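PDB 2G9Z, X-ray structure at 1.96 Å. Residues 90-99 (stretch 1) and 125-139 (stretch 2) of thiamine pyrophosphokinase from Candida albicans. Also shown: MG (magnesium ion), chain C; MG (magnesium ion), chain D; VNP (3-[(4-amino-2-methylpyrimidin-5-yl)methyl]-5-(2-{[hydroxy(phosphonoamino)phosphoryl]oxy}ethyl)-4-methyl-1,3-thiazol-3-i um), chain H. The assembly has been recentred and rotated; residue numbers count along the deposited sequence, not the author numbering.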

ATOM      1  N   ALA A  90     -19.003   3.492  -2.093  1.00 17.03           N
ATOM      2  CA  ALA A  90     -18.479   4.599  -1.309  1.00 16.48           C
ATOM      3  C   ALA A  90     -18.231   5.745  -2.287  1.00 17.23           C
ATOM      4  O   ALA A  90     -17.262   5.718  -3.042  1.00 17.22           O
ATOM      5  CB  ALA A  90     -17.170   4.192  -0.619  1.00 17.70           C
ATOM      6  N   ASP A  91     -19.126   6.730  -2.289  1.00 17.69           N
ATOM      7  CA  ASP A  91     -19.021   7.900  -3.162  1.00 18.38           C
ATOM      8  C   ASP A  91     -18.601   7.534  -4.585  1.00 19.63           C
ATOM      9  O   ASP A  91     -19.362   6.903  -5.316  1.00 22.09           O
ATOM     10  CB  ASP A  91     -18.031   8.912  -2.571  1.00 16.43           C
ATOM     11  CG  ASP A  91     -18.122  10.284  -3.232  1.00 16.59           C
ATOM     12  OD1 ASP A  91     -18.865  10.440  -4.216  1.00 19.23           O
ATOM     13  OD2 ASP A  91     -17.444  11.217  -2.769  1.00 17.81           O
ATOM     14  N   GLY A  92     -17.385   7.923  -4.966  1.00 20.77           N
ATOM     15  CA  GLY A  92     -16.875   7.640  -6.299  1.00 20.10           C
ATOM     16  C   GLY A  92     -17.045   6.206  -6.765  1.00 20.41           C
ATOM     17  O   GLY A  92     -17.062   5.937  -7.966  1.00 20.16           O
ATOM     18  N   GLY A  93     -17.160   5.279  -5.820  1.00 19.36           N
ATOM     19  CA  GLY A  93     -17.344   3.883  -6.177  1.00 19.97           C
ATOM     20  C   GLY A  93     -18.550   3.684  -7.079  1.00 20.88           C
ATOM     21  O   GLY A  93     -18.629   2.696  -7.812  1.00 21.92           O
ATOM     22  N   ALA A  94     -19.498   4.619  -7.027  1.00 21.17           N
ATOM     23  CA  ALA A  94     -20.688   4.537  -7.866  1.00 21.77           C
ATOM     24  C   ALA A  94     -20.297   4.745  -9.330  1.00 21.36           C
ATOM     25  O   ALA A  94     -20.829   4.080 -10.221  1.00 22.86           O
ATOM     26  CB  ALA A  94     -21.714   5.586  -7.435  1.00 19.17           C
ATOM     27  N   ASN A  95     -19.376   5.676  -9.573  1.00 22.33           N
ATOM     28  CA  ASN A  95     -18.897   5.945 -10.929  1.00 23.69           C
ATOM     29  C   ASN A  95     -18.229   4.687 -11.462  1.00 24.99           C
ATOM     30  O   ASN A  95     -18.454   4.278 -12.605  1.00 24.74           O
ATOM     31  CB  ASN A  95     -17.865   7.079 -10.945  1.00 24.09           C
ATOM     32  CG  ASN A  95     -18.412   8.385 -10.407  1.00 25.50           C
ATOM     33  OD1 ASN A  95     -19.615   8.632 -10.446  1.00 26.11           O
ATOM     34  ND2 ASN A  95     -17.523   9.242  -9.921  1.00 26.94           N
ATOM     35  N   SER A  96     -17.394   4.086 -10.618  1.00 23.63           N
ATOM     36  CA  SER A  96     -16.674   2.871 -10.977  1.00 24.43           C
ATOM     37  C   SER A  96     -17.660   1.786 -11.388  1.00 24.69           C
ATOM     38  O   SER A  96     -17.455   1.084 -12.382  1.00 22.89           O
ATOM     39  CB  SER A  96     -15.833   2.393  -9.788  1.00 23.41           C
ATOM     40  OG  SER A  96     -14.966   3.423  -9.332  1.00 25.09           O
ATOM     41  N   LEU A  97     -18.731   1.649 -10.612  1.00 25.91           N
ATOM     42  CA  LEU A  97     -19.759   0.658 -10.904  1.00 27.10           C
ATOM     43  C   LEU A  97     -20.454   1.007 -12.213  1.00 27.44           C
ATOM     44  O   LEU A  97     -20.678   0.145 -13.059  1.00 28.51           O
ATOM     45  CB  LEU A  97     -20.794   0.616  -9.778  1.00 25.53           C
ATOM     46  CG  LEU A  97     -22.014  -0.280 -10.016  1.00 24.82           C
ATOM     47  CD1 LEU A  97     -21.566  -1.718 -10.218  1.00 24.18           C
ATOM     48  CD2 LEU A  97     -22.963  -0.176  -8.829  1.00 23.49           C
ATOM     49  N   TYR A  98     -20.788   2.282 -12.366  1.00 29.28           N
ATOM     50  CA  TYR A  98     -21.466   2.774 -13.560  1.00 31.01           C
ATOM     51  C   TYR A  98     -20.656   2.497 -14.828  1.00 31.88           C
ATOM     52  O   TYR A  98     -21.158   1.900 -15.776  1.00 32.50           O
ATOM     53  CB  TYR A  98     -21.706   4.283 -13.430  1.00 31.22           C
ATOM     54  CG  TYR A  98     -22.542   4.886 -14.543  1.00 33.75           C
ATOM     55  CD1 TYR A  98     -23.933   4.944 -14.446  1.00 35.74           C
ATOM     56  CD2 TYR A  98     -21.941   5.395 -15.696  1.00 34.02           C
ATOM     57  CE1 TYR A  98     -24.707   5.496 -15.468  1.00 36.06           C
ATOM     58  CE2 TYR A  98     -22.701   5.946 -16.724  1.00 35.58           C
ATOM     59  CZ  TYR A  98     -24.084   5.995 -16.603  1.00 37.44           C
ATOM     60  OH  TYR A  98     -24.841   6.541 -17.614  1.00 37.52           O
ATOM     61  N   GLU A  99     -19.399   2.932 -14.829  1.00 34.41           N
ATOM     62  CA  GLU A  99     -18.507   2.776 -15.979  1.00 35.07           C
ATOM     63  C   GLU A  99     -18.169   1.336 -16.346  1.00 35.23           C
ATOM     64  O   GLU A  99     -17.751   1.065 -17.473  1.00 36.33           O
ATOM     65  CB  GLU A  99     -17.214   3.560 -15.736  1.00 37.47           C
ATOM     66  CG  GLU A  99     -17.450   5.020 -15.383  1.00 42.17           C
ATOM     67  CD  GLU A  99     -16.173   5.760 -15.038  1.00 45.33           C
ATOM     68  OE1 GLU A  99     -15.379   5.235 -14.227  1.00 47.21           O
ATOM     69  OE2 GLU A  99     -15.970   6.875 -15.566  1.00 47.81           O
ATOM     70  N   GLY A 125     -21.183   8.706   1.562  1.00 20.19           N
ATOM     71  CA  GLY A 125     -19.961   9.495   1.590  1.00 20.44           C
ATOM     72  C   GLY A 125     -20.253  10.980   1.533  1.00 20.74           C
ATOM     73  O   GLY A 125     -21.411  11.391   1.646  1.00 20.48           O
ATOM     74  N   ASP A 126     -19.217  11.798   1.367  1.00 19.49           N
ATOM     75  CA  ASP A 126     -19.427  13.240   1.290  1.00 20.66           C
ATOM     76  C   ASP A 126     -19.782  13.686  -0.126  1.00 21.02           C
ATOM     77  O   ASP A 126     -20.089  14.852  -0.361  1.00 19.88           O
ATOM     78  CB  ASP A 126     -18.194  13.994   1.788  1.00 19.67           C
ATOM     79  CG  ASP A 126     -16.923  13.524   1.129  1.00 19.87           C
ATOM     80  OD1 ASP A 126     -17.007  12.686   0.213  1.00 16.46           O
ATOM     81  OD2 ASP A 126     -15.848  13.996   1.537  1.00 17.97           O
ATOM     82  N   PHE A 127     -19.740  12.739  -1.058  1.00 22.47           N
ATOM     83  CA  PHE A 127     -20.081  12.970  -2.456  1.00 23.25           C
ATOM     84  C   PHE A 127     -19.296  14.029  -3.218  1.00 24.09           C
ATOM     85  O   PHE A 127     -19.875  14.804  -3.984  1.00 24.02           O
ATOM     86  CB  PHE A 127     -21.580  13.272  -2.580  1.00 25.28           C
ATOM     87  CG  PHE A 127     -22.462  12.164  -2.086  1.00 26.27           C
ATOM     88  CD1 PHE A 127     -22.065  10.836  -2.198  1.00 28.71           C
ATOM     89  CD2 PHE A 127     -23.700  12.444  -1.524  1.00 30.39           C
ATOM     90  CE1 PHE A 127     -22.892   9.800  -1.758  1.00 30.24           C
ATOM     91  CE2 PHE A 127     -24.531  11.417  -1.084  1.00 31.31           C
ATOM     92  CZ  PHE A 127     -24.124  10.093  -1.200  1.00 29.62           C
ATOM     93  N   ASP A 128     -17.984  14.068  -3.022  1.00 23.10           N
ATOM     94  CA  ASP A 128     -17.169  15.030  -3.749  1.00 22.28           C
ATOM     95  C   ASP A 128     -16.471  14.370  -4.935  1.00 23.78           C
ATOM     96  O   ASP A 128     -15.678  15.005  -5.627  1.00 25.74           O
ATOM     97  CB  ASP A 128     -16.141  15.685  -2.826  1.00 20.17           C
ATOM     98  CG  ASP A 128     -15.323  14.680  -2.048  1.00 20.09           C
ATOM     99  OD1 ASP A 128     -15.439  13.463  -2.298  1.00 16.58           O
ATOM    100  OD2 ASP A 128     -14.552  15.124  -1.182  1.00 20.95           O
ATOM    101  N   SER A 129     -16.773  13.095  -5.173  1.00 23.57           N
ATOM    102  CA  SER A 129     -16.178  12.382  -6.293  1.00 25.91           C
ATOM    103  C   SER A 129     -17.251  11.806  -7.214  1.00 26.29           C
ATOM    104  O   SER A 129     -17.078  11.787  -8.430  1.00 26.07           O
ATOM    105  CB  SER A 129     -15.247  11.265  -5.798  1.00 26.01           C
ATOM    106  OG  SER A 129     -15.969  10.240  -5.138  1.00 34.07           O
ATOM    107  N   ILE A 130     -18.365  11.347  -6.645  1.00 25.71           N
ATOM    108  CA  ILE A 130     -19.438  10.785  -7.463  1.00 26.20           C
ATOM    109  C   ILE A 130     -19.898  11.849  -8.469  1.00 27.91           C
ATOM    110  O   ILE A 130     -20.023  13.021  -8.125  1.00 28.47           O
ATOM    111  CB  ILE A 130     -20.640  10.332  -6.588  1.00 25.13           C
ATOM    112  CG1 ILE A 130     -21.641   9.546  -7.435  1.00 22.84           C
ATOM    113  CG2 ILE A 130     -21.325  11.538  -5.965  1.00 24.87           C
ATOM    114  CD1 ILE A 130     -22.792   8.964  -6.637  1.00 23.91           C
ATOM    115  N   SER A 131     -20.132  11.448  -9.712  1.00 30.85           N
ATOM    116  CA  SER A 131     -20.563  12.398 -10.730  1.00 34.79           C
ATOM    117  C   SER A 131     -22.069  12.620 -10.659  1.00 36.15           C
ATOM    118  O   SER A 131     -22.831  11.689 -10.403  1.00 35.35           O
ATOM    119  CB  SER A 131     -20.184  11.900 -12.129  1.00 35.34           C
ATOM    120  OG  SER A 131     -20.980  10.793 -12.509  1.00 39.48           O
ATOM    121  N   PRO A 132     -22.515  13.867 -10.888  1.00 37.83           N
ATOM    122  CA  PRO A 132     -23.940  14.217 -10.850  1.00 37.62           C
ATOM    123  C   PRO A 132     -24.780  13.213 -11.631  1.00 37.01           C
ATOM    124  O   PRO A 132     -25.799  12.725 -11.143  1.00 37.27           O
ATOM    125  CB  PRO A 132     -23.965  15.604 -11.481  1.00 38.53           C
ATOM    126  CG  PRO A 132     -22.665  16.185 -11.033  1.00 39.45           C
ATOM    127  CD  PRO A 132     -21.705  15.036 -11.273  1.00 39.15           C
ATOM    128  N   ASP A 133     -24.334  12.914 -12.848  1.00 36.36           N
ATOM    129  CA  ASP A 133     -25.014  11.969 -13.724  1.00 37.41           C
ATOM    130  C   ASP A 133     -25.176  10.589 -13.102  1.00 35.01           C
ATOM    131  O   ASP A 133     -26.268  10.018 -13.107  1.00 34.59           O
ATOM    132  CB  ASP A 133     -24.251  11.845 -15.043  1.00 39.62           C
ATOM    133  CG  ASP A 133     -24.700  12.860 -16.070  1.00 44.38           C
ATOM    134  OD1 ASP A 133     -24.891  14.039 -15.700  1.00 46.58           O
ATOM    135  OD2 ASP A 133     -24.855  12.477 -17.250  1.00 47.12           O
ATOM    136  N   VAL A 134     -24.082  10.044 -12.581  1.00 32.53           N
ATOM    137  CA  VAL A 134     -24.124   8.728 -11.959  1.00 29.81           C
ATOM    138  C   VAL A 134     -25.047   8.800 -10.754  1.00 28.97           C
ATOM    139  O   VAL A 134     -25.913   7.948 -10.568  1.00 28.70           O
ATOM    140  CB  VAL A 134     -22.711   8.286 -11.506  1.00 29.16           C
ATOM    141  CG1 VAL A 134     -22.793   7.017 -10.670  1.00 26.32           C
ATOM    142  CG2 VAL A 134     -21.836   8.059 -12.729  1.00 29.58           C
ATOM    143  N   LYS A 135     -24.854   9.837  -9.948  1.00 28.97           N
ATOM    144  CA  LYS A 135     -25.650  10.047  -8.753  1.00 31.37           C
ATOM    145  C   LYS A 135     -27.135  10.015  -9.101  1.00 31.57           C
ATOM    146  O   LYS A 135     -27.898   9.232  -8.540  1.00 30.78           O
ATOM    147  CB  LYS A 135     -25.270  11.388  -8.122  1.00 32.99           C
ATOM    148  CG  LYS A 135     -26.061  11.767  -6.883  1.00 34.33           C
ATOM    149  CD  LYS A 135     -25.527  13.066  -6.288  1.00 36.94           C
ATOM    150  CE  LYS A 135     -25.468  14.177  -7.342  1.00 38.77           C
ATOM    151  NZ  LYS A 135     -24.838  15.425  -6.827  1.00 37.31           N
ATOM    152  N   THR A 136     -27.540  10.858 -10.043  1.00 31.74           N
ATOM    153  CA  THR A 136     -28.936  10.903 -10.449  1.00 32.01           C
ATOM    154  C   THR A 136     -29.381   9.554 -11.014  1.00 31.63           C
ATOM    155  O   THR A 136     -30.494   9.105 -10.750  1.00 33.24           O
ATOM    156  CB  THR A 136     -29.176  12.020 -11.492  1.00 32.26           C
ATOM    157  OG1 THR A 136     -28.291  11.844 -12.605  1.00 35.81           O
ATOM    158  CG2 THR A 136     -28.920  13.384 -10.869  1.00 31.08           C
ATOM    159  N   TYR A 137     -28.506   8.898 -11.770  1.00 31.13           N
ATOM    160  CA  TYR A 137     -28.842   7.603 -12.350  1.00 29.49           C
ATOM    161  C   TYR A 137     -29.266   6.590 -11.292  1.00 29.46           C
ATOM    162  O   TYR A 137     -30.358   6.026 -11.367  1.00 30.98           O
ATOM    163  CB  TYR A 137     -27.662   7.025 -13.130  1.00 29.53           C
ATOM    164  CG  TYR A 137     -27.965   5.657 -13.694  1.00 28.13           C
ATOM    165  CD1 TYR A 137     -28.679   5.516 -14.884  1.00 28.56           C
ATOM    166  CD2 TYR A 137     -27.602   4.504 -13.004  1.00 27.09           C
ATOM    167  CE1 TYR A 137     -29.025   4.257 -15.371  1.00 28.93           C
ATOM    168  CE2 TYR A 137     -27.943   3.241 -13.479  1.00 29.23           C
ATOM    169  CZ  TYR A 137     -28.656   3.125 -14.663  1.00 30.35           C
ATOM    170  OH  TYR A 137     -29.012   1.878 -15.125  1.00 31.05           O
ATOM    171  N   TYR A 138     -28.400   6.348 -10.311  1.00 28.58           N
ATOM    172  CA  TYR A 138     -28.714   5.388  -9.261  1.00 26.92           C
ATOM    173  C   TYR A 138     -29.802   5.879  -8.315  1.00 25.71           C
ATOM    174  O   TYR A 138     -30.557   5.074  -7.774  1.00 23.24           O
ATOM    175  CB  TYR A 138     -27.445   5.003  -8.490  1.00 27.06           C
ATOM    176  CG  TYR A 138     -26.523   4.138  -9.318  1.00 25.76           C
ATOM    177  CD1 TYR A 138     -26.941   2.888  -9.777  1.00 26.40           C
ATOM    178  CD2 TYR A 138     -25.257   4.586  -9.691  1.00 28.02           C
ATOM    179  CE1 TYR A 138     -26.126   2.108 -10.593  1.00 24.56           C
ATOM    180  CE2 TYR A 138     -24.431   3.813 -10.506  1.00 26.96           C
ATOM    181  CZ  TYR A 138     -24.873   2.578 -10.955  1.00 25.89           C
ATOM    182  OH  TYR A 138     -24.071   1.824 -11.783  1.00 24.03           O
ATOM    183  N   GLU A 139     -29.887   7.190  -8.112  1.00 25.85           N
ATOM    184  CA  GLU A 139     -30.937   7.732  -7.257  1.00 29.28           C
ATOM    185  C   GLU A 139     -32.269   7.377  -7.931  1.00 28.50           C
ATOM    186  O   GLU A 139     -33.228   6.999  -7.271  1.00 27.27           O
ATOM    187  CB  GLU A 139     -30.821   9.261  -7.126  1.00 31.37           C
ATOM    188  CG  GLU A 139     -29.530   9.752  -6.477  1.00 33.57           C
ATOM    189  CD  GLU A 139     -29.488  11.263  -6.291  1.00 36.23           C
ATOM    190  OE1 GLU A 139     -29.772  12.006  -7.259  1.00 35.80           O
ATOM    191  OE2 GLU A 139     -29.157  11.712  -5.172  1.00 37.16           O
TER
HETATM  192 MG    MG C 702     -15.741  11.444  -1.176  1.00 24.73          MG
HETATM  193 MG    MG D 704     -13.905  13.876   0.442  1.00 25.46          MG
HETATM  194  O2G VNP H 602     -11.837  13.705   0.273  1.00 25.36           O
HETATM  195  PG  VNP H 602     -11.064  12.406  -0.274  1.00 23.09           P
HETATM  196  O3G VNP H 602      -9.598  12.611  -0.238  1.00 25.09           O
HETATM  197  O1G VNP H 602     -11.599  12.170  -1.773  1.00 27.22           O
HETATM  198  N3B VNP H 602     -11.526  11.125   0.613  1.00 19.43           N
HETATM  199  PB  VNP H 602     -13.042  11.231   1.182  1.00 19.62           P
HETATM  200  O2B VNP H 602     -13.397   9.950   1.831  1.00 17.72           O
HETATM  201  O1B VNP H 602     -13.912  11.702   0.082  1.00 18.11           O
HETATM  202  O1  VNP H 602     -12.967  12.393   2.297  1.00 18.43           O
HETATM  203  C7  VNP H 602     -12.148  12.332   3.470  1.00 19.81           C
HETATM  204  C12 VNP H 602     -12.854  13.181   4.530  1.00 17.42           C
HETATM  205  C11 VNP H 602     -12.125  13.367   5.864  1.00 18.58           C
HETATM  206  C10 VNP H 602     -11.014  14.418   5.896  1.00 17.89           C
HETATM  207  CM4 VNP H 602     -11.034  15.672   5.018  1.00 16.56           C
HETATM  208  S1  VNP H 602     -11.240  11.934   6.564  1.00 17.68           S
HETATM  209  C9  VNP H 602     -10.035  12.945   7.331  1.00 16.92           C
HETATM  210  N5  VNP H 602     -10.015  14.140   6.739  1.00 16.80           N
HETATM  211  C7A VNP H 602      -8.903  15.089   6.914  1.00 13.96           C
HETATM  212  C5A VNP H 602      -8.178  14.943   8.255  1.00 14.08           C
HETATM  213  C6A VNP H 602      -6.845  14.557   8.196  1.00 13.05           C
HETATM  214  N1A VNP H 602      -6.102  14.514   9.288  1.00 12.94           N
HETATM  215  C2A VNP H 602      -6.612  14.838  10.482  1.00 13.93           C
HETATM  216  CM2 VNP H 602      -5.716  14.809  11.722  1.00 15.77           C
HETATM  217  N3A VNP H 602      -7.898  15.206  10.590  1.00 13.73           N
HETATM  218  C4A VNP H 602      -8.689  15.265   9.510  1.00 14.69           C
HETATM  219  N4A VNP H 602      -9.961  15.621   9.660  1.00 17.85           N
HETATM  220  O   HOH W   1     -14.017  10.597  -2.556  1.00 21.17           O

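Stretch 2 begins against the turn that leads into the helix of stretch 1. Gly125 lies beside Asp91, and its backbone angles, phi 137° and psi -171°, call for glycine; a CB here would also press on Asp91 CB. Asp126 and Asp128 point their CA-to-CB bonds away from stretch 1, yet their carboxylates return to meet Asp91 at a shared magnesium. The chain C ion is bound by Asp91 OD2 (2.3 Å), Asp126 OD1 (2.2 Å) and Asp128 OD1 (2.3 Å), so its charge offsets the repulsion among three clustered acids. The second oxygens of Asp126 and Asp128 bind the chain D magnesium, and VNP O1B bridges both ions, as befits a pyrophosphokinase.

Asp91 also organises the loop backbone. Asp91 OD1 accepts from Ile130 N at 2.6 Å, while Asp91 OD2 accepts from Ser129 N at 3.1 Å and, weakly, from Asp128 N at 2.9 Å. A short carboxylate thus serves both metal and amides.

Asn95 suits the next step because its amide both donates and accepts: Asn95 ND2 gives a hydrogen bond to Ser129 O (3.0 Å). Ile130, buried, sets its CD1 3.6 Å from Ala94 CB. Beyond it, Asn95 OD1 receives a nearly straight hydrogen bond from Ser131 N (3.0 Å). Ser131 in turn caps the second helix, its OG accepting from Val134 N at 3.2 Å.

The helices then cross at 78°, their axes 9.3 Å apart at closest approach. Small Ala94 leaves room for Val134, whose CG1 lies 3.7 Å from Ala94 CB and whose CG2 sits over one face of the Tyr98 ring. Tyr98 turns its edge to the face of Tyr137, with ring planes at 79°. Finally, buried Tyr138 packs its broad ring against Leu97, CZ lying 4.0 Å from Leu97 CD2, and against Tyr98 CB.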